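Local structure of phosphoribulokinase 1 (1A7J) at residues I163-R168 with D182-R187. The protein phosphorylates D-ribulose 5-phosphate with ATP to give D-ribulose 1,5-bisphosphate, a step of the Calvin cycle. Sequence-based numbering, arbitrary orientation.
Sequences IQKIHR and DVILRR. With SO4 (sulfate ion), chain B.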
# COMPACT_ATOMS: atom_id res chain seq x y z
N ILE A 163 -4.68 6.26 -14.78
CA ILE A 163 -5.34 5.25 -15.60
C ILE A 163 -5.98 4.24 -14.70
O ILE A 163 -7.08 3.80 -14.96
CB ILE A 163 -4.32 4.51 -16.48
CG1 ILE A 163 -3.75 5.46 -17.53
CG2 ILE A 163 -4.98 3.29 -17.17
CD1 ILE A 163 -2.26 5.25 -17.86
N GLN A 164 -5.25 3.80 -13.69
CA GLN A 164 -5.78 2.81 -12.76
C GLN A 164 -7.02 3.36 -12.08
O GLN A 164 -7.99 2.63 -11.86
CB GLN A 164 -4.73 2.39 -11.71
CG GLN A 164 -3.99 1.11 -12.09
CD GLN A 164 -2.85 0.72 -11.14
OE1 GLN A 164 -2.68 1.31 -10.07
NE2 GLN A 164 -2.11 -0.32 -11.51
N LYS A 165 -7.06 4.66 -11.87
CA LYS A 165 -8.14 5.27 -11.12
C LYS A 165 -9.33 5.59 -12.02
O LYS A 165 -10.47 5.32 -11.66
CB LYS A 165 -7.64 6.54 -10.44
CG LYS A 165 -8.74 7.43 -9.97
CD LYS A 165 -9.44 6.81 -8.79
CE LYS A 165 -10.57 7.71 -8.30
NZ LYS A 165 -11.46 7.05 -7.28
N ILE A 166 -9.04 6.11 -13.21
CA ILE A 166 -10.06 6.51 -14.18
C ILE A 166 -10.84 5.27 -14.56
O ILE A 166 -12.06 5.32 -14.71
CB ILE A 166 -9.43 7.12 -15.44
CG1 ILE A 166 -9.00 8.56 -15.19
CG2 ILE A 166 -10.40 7.16 -16.55
CD1 ILE A 166 -7.71 8.86 -15.81
N HIS A 167 -10.17 4.13 -14.51
CA HIS A 167 -10.86 2.88 -14.76
C HIS A 167 -11.77 2.41 -13.63
O HIS A 167 -12.87 1.94 -13.91
CB HIS A 167 -9.88 1.80 -15.16
CG HIS A 167 -9.65 1.75 -16.64
ND1 HIS A 167 -9.25 2.86 -17.35
CD2 HIS A 167 -9.94 0.79 -17.56
CE1 HIS A 167 -9.31 2.59 -18.65
NE2 HIS A 167 -9.73 1.34 -18.80
N ARG A 168 -11.40 2.66 -12.37
CA ARG A 168 -12.29 2.32 -11.25
C ARG A 168 -13.51 3.23 -11.26
O ARG A 168 -14.52 2.92 -10.61
CB ARG A 168 -11.59 2.48 -9.90
CG ARG A 168 -10.49 1.48 -9.57
CD ARG A 168 -9.74 1.90 -8.28
NE ARG A 168 -8.32 1.51 -8.27
CZ ARG A 168 -7.35 2.17 -7.63
NH1 ARG A 168 -7.55 3.39 -7.15
NH2 ARG A 168 -6.13 1.64 -7.56
N ASP A 182 -11.45 16.61 -12.80
CA ASP A 182 -11.63 17.30 -11.53
C ASP A 182 -11.44 16.34 -10.37
O ASP A 182 -11.04 16.77 -9.30
CB ASP A 182 -13.02 17.96 -11.46
CG ASP A 182 -13.04 19.34 -12.10
OD1 ASP A 182 -12.71 20.33 -11.40
OD2 ASP A 182 -13.35 19.44 -13.30
N VAL A 183 -11.70 15.06 -10.60
CA VAL A 183 -11.49 14.01 -9.60
C VAL A 183 -10.00 13.71 -9.51
O VAL A 183 -9.49 13.28 -8.48
CB VAL A 183 -12.26 12.70 -9.96
CG1 VAL A 183 -11.46 11.48 -9.60
CG2 VAL A 183 -13.56 12.62 -9.21
N ILE A 184 -9.31 13.86 -10.63
CA ILE A 184 -7.90 13.53 -10.71
C ILE A 184 -7.05 14.66 -10.12
O ILE A 184 -6.25 14.42 -9.21
CB ILE A 184 -7.54 13.19 -12.18
CG1 ILE A 184 -7.74 11.70 -12.42
CG2 ILE A 184 -6.13 13.55 -12.51
CD1 ILE A 184 -6.96 10.87 -11.51
N LEU A 185 -7.40 15.90 -10.45
CA LEU A 185 -6.76 17.09 -9.86
C LEU A 185 -7.05 17.32 -8.36
O LEU A 185 -6.18 17.77 -7.62
CB LEU A 185 -7.17 18.34 -10.66
CG LEU A 185 -6.68 18.49 -12.09
CD1 LEU A 185 -7.65 19.37 -12.82
CD2 LEU A 185 -5.33 19.10 -12.11
N ARG A 186 -8.29 17.12 -7.94
CA ARG A 186 -8.65 17.22 -6.53
C ARG A 186 -7.83 16.24 -5.68
O ARG A 186 -7.57 16.51 -4.51
CB ARG A 186 -10.15 16.97 -6.36
CG ARG A 186 -10.65 16.93 -4.93
CD ARG A 186 -12.03 16.31 -4.83
NE ARG A 186 -11.98 14.92 -4.38
CZ ARG A 186 -12.67 13.93 -4.92
NH1 ARG A 186 -13.62 14.17 -5.82
NH2 ARG A 186 -12.45 12.68 -4.54
N ARG A 187 -7.33 15.16 -6.30
CA ARG A 187 -6.54 14.16 -5.57
C ARG A 187 -5.06 14.50 -5.53
O ARG A 187 -4.37 14.09 -4.62
CB ARG A 187 -6.77 12.75 -6.13
CG ARG A 187 -8.11 12.14 -5.68
CD ARG A 187 -8.33 10.68 -6.08
NE ARG A 187 -7.60 10.35 -7.29
CZ ARG A 187 -6.80 9.29 -7.42
NH1 ARG A 187 -6.88 8.28 -6.56
NH2 ARG A 187 -6.01 9.18 -8.48
S SO4 B . -11.36 9.26 -3.96
O1 SO4 B . -11.52 10.31 -2.99
O2 SO4 B . -10.06 8.67 -3.83
O3 SO4 B . -12.37 8.27 -3.73
O4 SO4 B . -11.52 9.80 -5.26
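K165 leaves its helix with CG anti to the backbone N (chi1 164°) and bends at chi2, while R187 keeps CG anti to its carbonyl carbon and bends at chi3 (-27°), so the two long chains cross obliquely. CG of K165 lies over one face of the R187 guanidinium, toward its rim, 3.6 Å from NH2 of R187, and CD of K165 comes within 3.7 Å of R187 NH1. Farther out, K165 CE approaches V183 CG1 at 4.1 Å, the two side chains meeting at about a right angle. Beside them I184 brings CD1 to 4.2 Å from K165 CG and meets I166, CG1 to CG1, at 4.4 Å. The segments 163-168 and 182-187, on helices 158-168 and 180-195, run at 130° to each other and bring together two catalytic-site residues, K165 and R187, within a P-loop kinase fold resembling adenylate kinase. Each cationic end has its own acid, K165 NZ paired with D169, also catalytic, and R187 NH2 with E161, which probably eases the closeness of two like charges. A sulfate, probably from the crystallisation liquor, takes weak hydrogen bonds from K165 NZ to O4 (3.4 Å) and from R186 NH2 to O1 (3.0 Å), and is also hydrogen-bonded to H69 ND1. An alanine in place of R187, lacking the guanidinium that K165 packs on and E161 pairs with, would probably leave the K165 chain less firmly placed.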